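Staphylococcal enterotoxin-like toxin (Staphylococcus aureus, PDB 4DXF) is a staphylococcal superantigen-like toxin that probably binds carbohydrate, built from an OB-fold domain and a beta-grasp domain. Local coordinates at residues Y23-L28 and F79-E84; N32-I37 and V72-D77; A59-D64 and Y92-I97; I136-L141 and E184-D189; G162-K167 and D197-N202. All coordinates share one frame; numbering follows the deposited sequence.

How the interactions relate
Interactions 1, 2 and 3 lie in the OB-fold domain, and interactions 4 and 5 in the beta-grasp domain. Interactions 3 and 4 are buried, and they touch: G96 bonds M187, K139 bonds V94 O, and K63 pairs with D189. They thus join the two domains. Interactions 1, 2 and 5 are partly buried. Interactions 1 and 2 share strand 76-80, which pairs with strand 92-99 of interaction 3. Ladder bonding dominates interactions 2 and 5, and each has a beta bulge. Interaction 1 adds a lysine and three waters to a single bridge. Interaction 3 combines methyl packing with two bridging waters, and interaction 4 is a helix start met by one backbone bond.

Interaction 1: Y23-L28 and F79-E84; sequences YTKPSL and FVVLEE
Two backbone hydrogen bonds join L28 and V80 as an antiparallel hydrogen-bonded pair. L28 N donates to V80 O at 2.7 Å. V80 N returns the bond to L28 O at 2.9 Å. Each donor lies in the plane of the carbonyl it meets. V80 O also receives a CA-H...O contact from S27 CA at 3.2 Å.

A side chain and waters make the other polar links. K25 NZ donates to L82 O at 3.1 Å, on a lone pair in the carbonyl plane. K25 CG stands anti to its own carbonyl carbon, and the chain bends at chi3 (95°) and again at chi4 to bring the amine there. One water accepts from both K25 NZ and E84 N. Two more donate to P26 O; one of them accepts from L82 N and the other donates to L82 O. L82 O is therefore gripped by the lysine and a water.

The bridge belongs to the OB-fold sheet, where strand 28-31 is an outermost strand beside strand 76-80. The segment 23-28 leads into it from helix 17-22.

The packing contacts follow the pairing. L28 CB lies 4.1 Å from V80 CB. The L28 CD1 methyl meets L82 CD1 at 4.0 Å, the two side chains crossing obliquely. S27 CB presses on F79 CZ at 3.4 Å. The F79 ring gets there with CG anti to the backbone N (chi1 177°), and it also touches E140 and K144 of helix 138-153. The K25 and E83 side chains cross at about a right angle, K25 CE nearest E83 CG, while E83 OE2 is hydrogen-bonded to Y22 OH.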
# COMPACT_ATOMS: atom_id res chain seq x y z
N TYR A 23 5.37 -6.48 -6.38
CA TYR A 23 5.63 -5.04 -6.12
C TYR A 23 6.06 -4.20 -7.34
O TYR A 23 6.35 -3.02 -7.22
CB TYR A 23 6.53 -4.88 -4.92
CG TYR A 23 5.85 -5.16 -3.56
CD1 TYR A 23 4.90 -4.27 -3.05
CD2 TYR A 23 6.11 -6.33 -2.84
CE1 TYR A 23 4.28 -4.50 -1.83
CE2 TYR A 23 5.54 -6.56 -1.61
CZ TYR A 23 4.54 -5.64 -1.11
OH TYR A 23 3.94 -5.83 0.08
N THR A 24 6.02 -4.82 -8.52
CA THR A 24 6.19 -4.09 -9.77
C THR A 24 4.88 -4.05 -10.59
O THR A 24 4.86 -3.56 -11.71
CB THR A 24 7.39 -4.66 -10.63
OG1 THR A 24 7.24 -6.08 -10.79
CG2 THR A 24 8.67 -4.35 -9.90
N LYS A 25 3.83 -4.64 -10.02
CA LYS A 25 2.47 -4.56 -10.58
C LYS A 25 2.04 -3.11 -10.73
O LYS A 25 2.51 -2.22 -9.99
CB LYS A 25 1.49 -5.32 -9.70
CG LYS A 25 1.51 -6.78 -10.01
CD LYS A 25 0.94 -7.55 -8.88
CE LYS A 25 -0.50 -7.86 -9.01
NZ LYS A 25 -1.11 -8.52 -10.24
N PRO A 26 1.23 -2.83 -11.76
CA PRO A 26 0.75 -1.43 -11.87
C PRO A 26 -0.34 -1.17 -10.81
O PRO A 26 -1.05 -2.11 -10.38
CB PRO A 26 0.18 -1.35 -13.31
CG PRO A 26 -0.23 -2.79 -13.66
CD PRO A 26 0.67 -3.73 -12.79
N SER A 27 -0.44 0.09 -10.36
CA SER A 27 -1.50 0.50 -9.38
C SER A 27 -2.43 1.52 -10.05
O SER A 27 -2.07 2.12 -11.09
CB SER A 27 -0.96 1.14 -8.12
OG SER A 27 -0.09 2.27 -8.45
N LEU A 28 -3.62 1.67 -9.47
CA LEU A 28 -4.59 2.67 -10.01
C LEU A 28 -5.05 3.46 -8.79
O LEU A 28 -5.05 3.01 -7.59
CB LEU A 28 -5.80 1.96 -10.66
CG LEU A 28 -5.61 1.13 -11.96
CD1 LEU A 28 -6.69 0.09 -12.23
CD2 LEU A 28 -5.34 2.04 -13.16
N PHE A 79 -6.82 3.05 -3.23
CA PHE A 79 -5.57 2.77 -3.89
C PHE A 79 -5.75 1.27 -4.31
O PHE A 79 -5.92 0.42 -3.38
CB PHE A 79 -4.42 2.97 -2.88
CG PHE A 79 -3.09 2.61 -3.50
CD1 PHE A 79 -2.50 3.46 -4.42
CD2 PHE A 79 -2.49 1.40 -3.20
CE1 PHE A 79 -1.26 3.10 -5.10
CE2 PHE A 79 -1.29 1.00 -3.86
CZ PHE A 79 -0.64 1.85 -4.78
N VAL A 80 -5.65 1.02 -5.60
CA VAL A 80 -5.97 -0.27 -6.26
C VAL A 80 -4.70 -0.88 -6.83
O VAL A 80 -4.00 -0.26 -7.60
CB VAL A 80 -7.04 -0.11 -7.39
CG1 VAL A 80 -7.29 -1.43 -8.21
CG2 VAL A 80 -8.31 0.40 -6.81
N VAL A 81 -4.55 -2.18 -6.53
CA VAL A 81 -3.55 -2.98 -7.24
C VAL A 81 -4.36 -4.22 -7.71
O VAL A 81 -4.77 -5.01 -6.83
CB VAL A 81 -2.42 -3.43 -6.23
CG1 VAL A 81 -1.39 -4.35 -7.01
CG2 VAL A 81 -1.66 -2.24 -5.69
N LEU A 82 -4.65 -4.34 -9.00
CA LEU A 82 -5.54 -5.42 -9.50
C LEU A 82 -4.74 -6.73 -9.32
O LEU A 82 -3.52 -6.74 -9.55
CB LEU A 82 -5.91 -5.27 -10.93
CG LEU A 82 -6.74 -4.01 -11.26
CD1 LEU A 82 -6.87 -3.91 -12.74
CD2 LEU A 82 -8.06 -4.25 -10.51
N GLU A 83 -5.42 -7.75 -8.84
CA GLU A 83 -4.74 -9.03 -8.52
C GLU A 83 -5.60 -10.18 -8.99
O GLU A 83 -6.83 -10.04 -9.12
CB GLU A 83 -4.61 -9.18 -7.02
CG GLU A 83 -3.58 -8.37 -6.37
CD GLU A 83 -3.42 -8.70 -4.87
OE1 GLU A 83 -3.38 -9.90 -4.47
OE2 GLU A 83 -3.22 -7.79 -4.06
N GLU A 84 -4.97 -11.34 -9.24
CA GLU A 84 -5.81 -12.50 -9.44
C GLU A 84 -6.34 -13.04 -8.10
O GLU A 84 -5.87 -12.69 -7.01
CB GLU A 84 -5.20 -13.51 -10.44
CG GLU A 84 -5.43 -13.00 -11.88
CD GLU A 84 -4.90 -13.89 -12.98
OE1 GLU A 84 -5.72 -14.48 -13.73
OE2 GLU A 84 -3.65 -13.99 -13.10
O HOH W 1 -2.02 -11.11 -9.30
O HOH W 2 -3.83 -2.17 -10.70
O HOH W 3 -1.88 -4.99 -10.96

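Interaction 2: N32-I37 and V72-D77; sequences NEIGII and VHRNVD
Five hydrogen bonds link these antiparallel segments. G35 and H73 exchange two of them: G35 N reaches H73 O at 2.8 Å, and H73 N donates back nearly along the C=O axis of G35. E33 and V76 exchange two more. E33 N meets V76 O in the carbonyl plane. V76 N reaches E33 O at 3.2 Å from above that plane.

The fifth bond uses a side chain. N32 N points almost straight (175°) at D77 OD1, 2.8 Å away, and meets it from above the carboxylate plane. D77 OD1 is also bonded to S100 OG, and D77 OD2 forms a salt bridge with K133. The buried carboxylate thus has three partners.

H73 NE2 is hydrogen-bonded to G69 O. The I37 and H73 side chains cross obliquely, with I37 CD1 3.6 Å from H73 CD2. I34 CG2 sits over the centre of one face of the R74 guanidinium, 3.7 Å from R74 CZ.

The pairing slips by one residue between G35 and E33. N75, with left-handed backbone angles (60/45°), and V76 both face E33. This is a G1 beta bulge, at a corner of the chain in the OB fold where strand 71-74 gives way to strand 76-80.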
# COMPACT_ATOMS: atom_id res chain seq x y z
N ASN A 32 -12.17 10.61 -4.63
CA ASN A 32 -13.49 11.35 -4.53
C ASN A 32 -14.59 10.52 -5.24
O ASN A 32 -15.42 11.03 -6.05
CB ASN A 32 -13.34 12.70 -5.20
CG ASN A 32 -12.31 13.58 -4.48
OD1 ASN A 32 -12.26 13.59 -3.25
ND2 ASN A 32 -11.48 14.31 -5.23
N GLU A 33 -14.66 9.22 -4.91
CA GLU A 33 -15.59 8.31 -5.52
C GLU A 33 -16.70 7.91 -4.51
O GLU A 33 -16.68 8.36 -3.38
CB GLU A 33 -14.81 7.02 -6.01
CG GLU A 33 -13.87 7.28 -7.20
CD GLU A 33 -14.61 7.62 -8.55
OE1 GLU A 33 -15.79 7.25 -8.69
OE2 GLU A 33 -13.97 8.18 -9.50
N ILE A 34 -17.67 7.12 -4.93
CA ILE A 34 -18.57 6.49 -3.95
C ILE A 34 -18.35 4.95 -4.00
O ILE A 34 -17.91 4.43 -5.06
CB ILE A 34 -20.04 6.85 -4.20
CG1 ILE A 34 -20.50 6.28 -5.50
CG2 ILE A 34 -20.17 8.43 -4.14
CD1 ILE A 34 -22.09 6.35 -5.66
N GLY A 35 -18.60 4.30 -2.88
CA GLY A 35 -18.53 2.82 -2.80
C GLY A 35 -19.91 2.27 -2.48
O GLY A 35 -20.63 2.88 -1.68
N ILE A 36 -20.23 1.12 -3.08
CA ILE A 36 -21.53 0.49 -2.88
C ILE A 36 -21.29 -0.91 -2.33
O ILE A 36 -20.60 -1.68 -2.96
CB ILE A 36 -22.21 0.42 -4.25
CG1 ILE A 36 -22.59 1.85 -4.75
CG2 ILE A 36 -23.49 -0.45 -4.24
CD1 ILE A 36 -22.90 1.87 -6.28
N ILE A 37 -21.90 -1.24 -1.19
CA ILE A 37 -21.76 -2.58 -0.59
C ILE A 37 -23.12 -3.25 -0.61
O ILE A 37 -24.09 -2.70 -0.08
CB ILE A 37 -21.21 -2.51 0.78
CG1 ILE A 37 -19.80 -1.85 0.77
CG2 ILE A 37 -21.13 -3.95 1.39
CD1 ILE A 37 -19.34 -1.40 2.08
N VAL A 72 -24.45 2.60 0.81
CA VAL A 72 -23.68 3.59 0.05
C VAL A 72 -22.74 4.32 0.96
O VAL A 72 -23.03 4.78 2.02
CB VAL A 72 -24.65 4.57 -0.69
CG1 VAL A 72 -23.88 5.71 -1.47
CG2 VAL A 72 -25.49 3.79 -1.69
N HIS A 73 -21.50 4.44 0.50
CA HIS A 73 -20.49 5.20 1.24
C HIS A 73 -19.91 6.28 0.34
O HIS A 73 -19.44 5.96 -0.74
CB HIS A 73 -19.34 4.24 1.72
CG HIS A 73 -19.87 3.21 2.65
ND1 HIS A 73 -20.03 3.45 3.99
CD2 HIS A 73 -20.45 2.01 2.41
CE1 HIS A 73 -20.62 2.41 4.56
NE2 HIS A 73 -20.89 1.53 3.62
N ARG A 74 -19.92 7.52 0.79
CA ARG A 74 -19.48 8.60 -0.10
C ARG A 74 -18.09 9.10 0.31
O ARG A 74 -17.60 8.75 1.36
CB ARG A 74 -20.60 9.70 -0.13
CG ARG A 74 -21.89 9.07 -0.72
CD ARG A 74 -23.08 10.14 -0.88
NE ARG A 74 -22.72 10.90 -2.08
CZ ARG A 74 -23.06 10.61 -3.32
NH1 ARG A 74 -23.83 9.56 -3.66
NH2 ARG A 74 -22.56 11.36 -4.27
N ASN A 75 -17.39 9.89 -0.53
CA ASN A 75 -16.10 10.44 -0.10
C ASN A 75 -15.08 9.35 0.24
O ASN A 75 -14.45 9.41 1.29
CB ASN A 75 -16.14 11.30 1.13
CG ASN A 75 -16.94 12.58 0.92
OD1 ASN A 75 -17.84 12.88 1.71
ND2 ASN A 75 -16.62 13.32 -0.13
N VAL A 76 -15.07 8.40 -0.64
CA VAL A 76 -14.10 7.27 -0.66
C VAL A 76 -13.00 7.51 -1.71
O VAL A 76 -13.28 7.85 -2.88
CB VAL A 76 -14.95 5.99 -0.91
CG1 VAL A 76 -14.08 4.77 -1.27
CG2 VAL A 76 -15.74 5.80 0.39
N ASP A 77 -11.75 7.19 -1.29
CA ASP A 77 -10.59 7.18 -2.17
C ASP A 77 -10.12 5.68 -2.07
O ASP A 77 -10.23 5.13 -0.99
CB ASP A 77 -9.47 8.03 -1.60
CG ASP A 77 -9.65 9.52 -1.85
OD1 ASP A 77 -10.78 9.88 -2.29
OD2 ASP A 77 -8.68 10.26 -1.59

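Interaction 3: A59-D64 and Y92-I97; sequences ALVGKD and YSVGGI
The methyl of A59 fits between two side chains of the neighbouring strand. A59 CB lies 4.1 Å from Y92 CE2 and about as close to V94 CG2. The backbone N-H and C=O of A59 both bond to this strand, as in a parallel bridge: A59 N donates to S93 O nearly along the C=O axis at 2.8 Å, and G95 N donates to A59 O at 3.3 Å.

V94 CG1 sits in the fork of the two V61 methyls. V61 CG2 is the closer at 3.8 Å from V94 CG1, and the two side chains cross at about a right angle. V61 CG2 takes the crowded position between the backbone N and the carbonyl carbon. It lies beside G95, which has no side chain.

The I97 CD1 methyl is a further bump, set between L60 CD2 and D64 OD2. Each of the two comes within 3.6 Å of I97 CD1. A type II' turn from V61 to D64 brings this carboxylate round to I97. One water donates to D64 OD1 and I97 O; another donates to D64 OD2 and accepts from I97 N.

Strand 92-99 runs between strands 56-59 and 76-80. M47 of strand 46-49 packs on L60 and I97. M187 of helix 184-187 bonds the backbone of G96.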
# COMPACT_ATOMS: atom_id res chain seq x y z
N ALA A 59 -12.00 -5.92 -1.84
CA ALA A 59 -12.15 -6.68 -0.61
C ALA A 59 -12.10 -5.96 0.72
O ALA A 59 -11.18 -5.18 1.05
CB ALA A 59 -11.15 -7.93 -0.62
N LEU A 60 -13.11 -6.22 1.57
CA LEU A 60 -13.15 -5.63 2.90
C LEU A 60 -12.49 -6.56 3.92
O LEU A 60 -13.09 -7.54 4.39
CB LEU A 60 -14.57 -5.30 3.32
CG LEU A 60 -15.23 -4.38 2.26
CD1 LEU A 60 -16.77 -4.24 2.44
CD2 LEU A 60 -14.57 -2.97 2.36
N VAL A 61 -11.23 -6.27 4.22
CA VAL A 61 -10.41 -7.12 5.08
C VAL A 61 -10.08 -6.34 6.29
O VAL A 61 -10.28 -5.11 6.34
CB VAL A 61 -9.13 -7.62 4.36
CG1 VAL A 61 -9.49 -8.50 3.19
CG2 VAL A 61 -8.25 -6.39 3.92
N GLY A 62 -9.57 -7.03 7.32
CA GLY A 62 -9.17 -6.40 8.54
C GLY A 62 -10.26 -5.54 9.14
O GLY A 62 -11.45 -5.99 9.24
N LYS A 63 -9.89 -4.30 9.47
CA LYS A 63 -10.79 -3.35 10.14
C LYS A 63 -11.95 -2.85 9.25
O LYS A 63 -12.99 -2.44 9.77
CB LYS A 63 -10.04 -2.17 10.72
CG LYS A 63 -9.22 -2.47 12.01
CD LYS A 63 -8.70 -1.17 12.66
CE LYS A 63 -7.55 -1.41 13.67
NZ LYS A 63 -6.32 -2.02 13.00
N ASP A 64 -11.78 -2.93 7.93
CA ASP A 64 -12.80 -2.48 6.97
C ASP A 64 -14.12 -3.20 7.03
O ASP A 64 -15.12 -2.63 6.58
CB ASP A 64 -12.29 -2.53 5.53
CG ASP A 64 -11.46 -1.32 5.17
OD1 ASP A 64 -11.32 -0.39 6.01
OD2 ASP A 64 -10.93 -1.33 4.04
N TYR A 92 -10.36 -6.90 -9.04
CA TYR A 92 -10.33 -7.20 -7.68
C TYR A 92 -9.04 -6.62 -7.16
O TYR A 92 -7.98 -6.73 -7.83
CB TYR A 92 -10.32 -8.75 -7.56
CG TYR A 92 -9.96 -9.27 -6.25
CD1 TYR A 92 -8.60 -9.52 -5.92
CD2 TYR A 92 -10.93 -9.63 -5.31
CE1 TYR A 92 -8.22 -10.03 -4.67
CE2 TYR A 92 -10.55 -10.10 -4.04
CZ TYR A 92 -9.18 -10.33 -3.76
OH TYR A 92 -8.84 -10.86 -2.55
N SER A 93 -9.15 -6.05 -5.97
CA SER A 93 -8.11 -5.45 -5.15
C SER A 93 -8.41 -5.53 -3.65
O SER A 93 -9.59 -5.70 -3.20
CB SER A 93 -7.80 -4.02 -5.67
OG SER A 93 -6.78 -3.43 -4.94
N VAL A 94 -7.39 -5.45 -2.81
CA VAL A 94 -7.56 -5.69 -1.40
C VAL A 94 -7.27 -4.49 -0.53
O VAL A 94 -6.15 -3.98 -0.56
CB VAL A 94 -6.63 -6.88 -0.95
CG1 VAL A 94 -6.83 -7.11 0.51
CG2 VAL A 94 -6.97 -8.09 -1.80
N GLY A 95 -8.26 -3.99 0.25
CA GLY A 95 -7.97 -2.90 1.19
C GLY A 95 -7.76 -1.58 0.43
O GLY A 95 -8.27 -1.47 -0.68
N GLY A 96 -6.99 -0.65 1.04
CA GLY A 96 -6.58 0.58 0.36
C GLY A 96 -7.67 1.64 0.36
O GLY A 96 -7.59 2.59 -0.42
N ILE A 97 -8.69 1.45 1.21
CA ILE A 97 -9.84 2.47 1.21
C ILE A 97 -9.60 3.48 2.22
O ILE A 97 -9.32 3.13 3.41
CB ILE A 97 -11.20 1.76 1.55
CG1 ILE A 97 -11.42 0.64 0.57
CG2 ILE A 97 -12.34 2.81 1.44
CD1 ILE A 97 -12.52 -0.37 0.98
O HOH W 4 -10.99 2.33 5.35
O HOH W 5 -8.79 0.07 3.54

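Interaction 4: I136-L141 and E184-D189; sequences ISLKEL and ENRMAD
The segment 184-189 packs against the N-terminal end of helix 138-153, the long helix of the beta-grasp domain. S137 holds the N-cap position of that helix. Its OG, in the crowded position between the backbone N and the carbonyl carbon (chi1 59°), accepts from E140 N at 3.1 Å.

The contact starts at R186. Its carbonyl O lies against L138 CB at 3.4 Å. The guanidinium comes close to L138 CD1, and its NH2 is hydrogen-bonded to T175 O.

M187 is next and meets K139. M187 O sits 3.5 Å from K139 CB. The two side chains cross obliquely, with the extended methionine bringing SD to 3.6 Å from K139 NZ. That amine is bonded to V94 O, so the lysine is tied to the OB-fold domain.

D189 closes the segment. Its side chain runs alongside L138, pointing the same way, and D189 CB touches L138 CD1 at 3.5 Å. D189 OD1 forms a salt bridge with K63. The carbonyl turns to the helix start and satisfies a first-turn N-H: L138 N donates to D189 O at 2.8 Å, 168° at the hydrogen and 26° above the carbonyl plane.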
# COMPACT_ATOMS: atom_id res chain seq x y z
N ILE A 136 -4.01 8.07 4.41
CA ILE A 136 -3.40 7.19 3.44
C ILE A 136 -3.35 5.80 4.06
O ILE A 136 -3.11 5.70 5.29
CB ILE A 136 -1.97 7.72 3.11
CG1 ILE A 136 -1.36 6.88 1.99
CG2 ILE A 136 -1.10 7.92 4.38
CD1 ILE A 136 -0.19 7.52 1.41
N SER A 137 -3.60 4.82 3.23
CA SER A 137 -3.63 3.42 3.64
C SER A 137 -2.21 2.91 3.76
O SER A 137 -1.29 3.35 3.02
CB SER A 137 -4.36 2.49 2.64
OG SER A 137 -3.85 2.43 1.33
N LEU A 138 -2.05 1.95 4.65
CA LEU A 138 -0.74 1.20 4.64
C LEU A 138 -0.48 0.49 3.35
O LEU A 138 0.71 0.40 2.94
CB LEU A 138 -0.66 0.26 5.88
CG LEU A 138 -0.69 0.87 7.27
CD1 LEU A 138 -0.52 -0.27 8.38
CD2 LEU A 138 0.24 2.04 7.70
N LYS A 139 -1.50 -0.02 2.68
CA LYS A 139 -1.42 -0.64 1.41
C LYS A 139 -0.62 0.28 0.46
O LYS A 139 0.30 -0.19 -0.22
CB LYS A 139 -2.79 -0.97 0.80
CG LYS A 139 -2.71 -1.61 -0.55
CD LYS A 139 -4.06 -1.65 -1.21
CE LYS A 139 -4.07 -2.42 -2.53
NZ LYS A 139 -3.73 -3.93 -2.29
N GLU A 140 -0.99 1.58 0.43
CA GLU A 140 -0.36 2.51 -0.55
C GLU A 140 1.09 2.83 -0.22
O GLU A 140 1.96 2.85 -1.12
CB GLU A 140 -1.16 3.85 -0.65
CG GLU A 140 -0.51 4.81 -1.62
CD GLU A 140 -1.34 6.06 -1.85
OE1 GLU A 140 -2.53 6.02 -1.45
OE2 GLU A 140 -0.80 7.07 -2.43
N LEU A 141 1.36 3.08 1.05
CA LEU A 141 2.71 3.39 1.53
C LEU A 141 3.60 2.16 1.26
O LEU A 141 4.67 2.28 0.59
CB LEU A 141 2.70 3.72 3.00
CG LEU A 141 1.90 5.00 3.40
CD1 LEU A 141 1.63 4.91 4.86
CD2 LEU A 141 2.80 6.20 3.04
N GLU A 184 -2.49 -9.10 4.40
CA GLU A 184 -3.73 -8.53 3.84
C GLU A 184 -4.59 -7.73 4.81
O GLU A 184 -5.11 -6.65 4.40
CB GLU A 184 -4.55 -9.61 3.18
CG GLU A 184 -4.01 -10.01 1.83
CD GLU A 184 -5.06 -10.58 0.97
OE1 GLU A 184 -6.23 -10.77 1.48
OE2 GLU A 184 -4.75 -10.84 -0.21
N ASN A 185 -4.78 -8.19 6.06
CA ASN A 185 -5.51 -7.32 7.07
C ASN A 185 -4.93 -5.89 7.26
O ASN A 185 -5.65 -4.92 7.43
CB ASN A 185 -5.66 -8.01 8.44
CG ASN A 185 -4.32 -8.23 9.10
OD1 ASN A 185 -3.42 -8.86 8.52
ND2 ASN A 185 -4.14 -7.66 10.27
N ARG A 186 -3.60 -5.74 7.18
CA ARG A 186 -2.99 -4.43 7.38
C ARG A 186 -3.16 -3.47 6.13
O ARG A 186 -2.89 -2.24 6.24
CB ARG A 186 -1.50 -4.62 7.64
CG ARG A 186 -1.18 -5.55 8.88
CD ARG A 186 0.38 -5.58 8.91
NE ARG A 186 0.86 -4.32 9.41
CZ ARG A 186 2.13 -3.96 9.33
NH1 ARG A 186 2.96 -4.83 8.77
NH2 ARG A 186 2.53 -2.79 9.84
N MET A 187 -3.53 -4.05 5.00
CA MET A 187 -3.82 -3.31 3.72
C MET A 187 -5.01 -2.38 3.95
O MET A 187 -5.12 -1.30 3.34
CB MET A 187 -4.10 -4.24 2.52
CG MET A 187 -2.77 -4.83 1.92
SD MET A 187 -3.00 -5.89 0.69
CE MET A 187 -1.25 -6.42 0.34
N ALA A 188 -5.85 -2.74 4.91
CA ALA A 188 -6.99 -1.88 5.20
C ALA A 188 -6.69 -0.86 6.22
O ALA A 188 -7.50 0.04 6.41
CB ALA A 188 -8.22 -2.75 5.63
N ASP A 189 -5.53 -0.91 6.88
CA ASP A 189 -5.21 0.04 7.93
C ASP A 189 -4.93 1.42 7.36
O ASP A 189 -4.34 1.49 6.26
CB ASP A 189 -4.03 -0.41 8.80
CG ASP A 189 -4.44 -1.47 9.88
OD1 ASP A 189 -5.55 -1.35 10.44
OD2 ASP A 189 -3.64 -2.39 10.17

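Interaction 5: G162-K167 and D197-N202; sequences GKIVIK and DNIEVN
The E200 carboxylate is met from above its plane by K167 NZ, which forms a salt bridge with OE2 at 3.1 Å. K167 CD comes against the same group, 3.2 Å from E200 OE1, where the lysine chain bends at chi3 (109°). The N198 amide lies next to it. N198 ND2 donates in its own plane to D197 OD2 at 2.9 Å, from above that carboxylate. N198 OD1 faces K167 CD.

K167, N198 and E200 stand on one face of the beta-grasp sheet, where strands 162-168 and 196-203 run antiparallel. K163 with N202 and V165 with E200 each exchange two backbone hydrogen bonds. K167 N donates to N198 O almost exactly along the C=O axis. At this end D197 and N198 both face K167, a classic beta bulge. K167 O accepts from D197 N at 2.8 Å, and only weakly from N198 N.

The other face is apolar and turned to helix 138-153. I164 CG1 lies alongside V201 CG2 at 3.9 Å. I166 CD1 meets I199 CG1 at 4.0 Å. L145 packs on I164 and I166, and L149 on V201. At the far end of the ladder, G162 CA makes a CA-H...O contact with N202 O at 3.1 Å.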
# COMPACT_ATOMS: atom_id res chain seq x y z
N GLY A 162 14.71 -7.08 5.28
CA GLY A 162 14.91 -5.87 6.09
C GLY A 162 13.51 -5.27 6.31
O GLY A 162 12.53 -6.00 6.40
N LYS A 163 13.47 -3.96 6.40
CA LYS A 163 12.17 -3.32 6.80
C LYS A 163 12.04 -1.88 6.35
O LYS A 163 13.02 -1.16 6.20
CB LYS A 163 11.99 -3.40 8.31
CG LYS A 163 13.00 -2.60 9.08
CD LYS A 163 12.93 -2.96 10.60
CE LYS A 163 13.84 -2.03 11.43
NZ LYS A 163 15.23 -1.84 10.90
N ILE A 164 10.76 -1.48 6.14
CA ILE A 164 10.47 -0.08 6.05
C ILE A 164 9.74 0.38 7.36
O ILE A 164 8.85 -0.36 7.87
CB ILE A 164 9.51 0.13 4.91
CG1 ILE A 164 10.14 -0.13 3.53
CG2 ILE A 164 8.91 1.57 5.03
CD1 ILE A 164 9.02 -0.60 2.61
N VAL A 165 10.13 1.51 7.92
CA VAL A 165 9.50 2.03 9.11
C VAL A 165 9.03 3.47 8.85
O VAL A 165 9.83 4.37 8.49
CB VAL A 165 10.44 1.98 10.40
CG1 VAL A 165 9.72 2.52 11.73
CG2 VAL A 165 11.10 0.58 10.59
N ILE A 166 7.73 3.64 9.08
CA ILE A 166 7.11 4.96 8.89
C ILE A 166 7.04 5.59 10.25
O ILE A 166 6.38 5.06 11.16
CB ILE A 166 5.66 4.81 8.33
CG1 ILE A 166 5.51 3.88 7.12
CG2 ILE A 166 4.99 6.21 8.03
CD1 ILE A 166 6.29 4.28 5.82
N LYS A 167 7.72 6.71 10.43
CA LYS A 167 7.79 7.33 11.75
C LYS A 167 6.82 8.48 11.78
O LYS A 167 6.92 9.36 10.96
CB LYS A 167 9.21 7.83 12.08
CG LYS A 167 10.17 6.59 12.19
CD LYS A 167 11.61 6.99 12.46
CE LYS A 167 12.03 6.63 13.88
NZ LYS A 167 13.13 7.55 14.30
N ASP A 197 6.31 11.76 9.65
CA ASP A 197 7.46 12.59 9.81
C ASP A 197 8.61 12.24 8.83
O ASP A 197 9.02 13.08 8.01
CB ASP A 197 7.93 12.48 11.26
CG ASP A 197 8.95 13.52 11.58
OD1 ASP A 197 8.73 14.72 11.22
OD2 ASP A 197 9.97 13.13 12.13
N ASN A 198 9.09 11.00 8.93
CA ASN A 198 10.19 10.47 8.08
C ASN A 198 10.05 8.94 7.98
O ASN A 198 9.31 8.27 8.75
CB ASN A 198 11.60 10.90 8.55
CG ASN A 198 11.98 10.31 9.89
OD1 ASN A 198 12.61 9.24 9.99
ND2 ASN A 198 11.57 10.98 10.94
N ILE A 199 10.80 8.40 7.03
CA ILE A 199 10.66 7.01 6.68
C ILE A 199 12.10 6.46 6.72
O ILE A 199 12.98 7.12 6.16
CB ILE A 199 10.05 6.88 5.29
CG1 ILE A 199 8.64 7.46 5.30
CG2 ILE A 199 10.02 5.40 4.85
CD1 ILE A 199 8.01 7.47 3.99
N GLU A 200 12.28 5.34 7.39
CA GLU A 200 13.60 4.66 7.53
C GLU A 200 13.56 3.28 6.86
O GLU A 200 12.66 2.47 7.10
CB GLU A 200 14.03 4.61 9.00
CG GLU A 200 14.60 5.97 9.61
CD GLU A 200 14.53 6.04 11.17
OE1 GLU A 200 14.12 5.04 11.84
OE2 GLU A 200 14.88 7.12 11.72
N VAL A 201 14.51 2.99 5.97
CA VAL A 201 14.41 1.73 5.21
C VAL A 201 15.76 1.03 5.47
O VAL A 201 16.79 1.70 5.39
CB VAL A 201 14.27 1.99 3.70
CG1 VAL A 201 14.30 0.69 2.90
CG2 VAL A 201 12.89 2.66 3.40
N ASN A 202 15.71 -0.26 5.81
CA ASN A 202 16.96 -0.98 6.02
C ASN A 202 16.89 -2.26 5.22
O ASN A 202 15.92 -3.02 5.31
CB ASN A 202 17.23 -1.17 7.52
CG ASN A 202 18.62 -1.70 7.76
OD1 ASN A 202 19.61 -1.07 7.38
ND2 ASN A 202 18.70 -2.88 8.29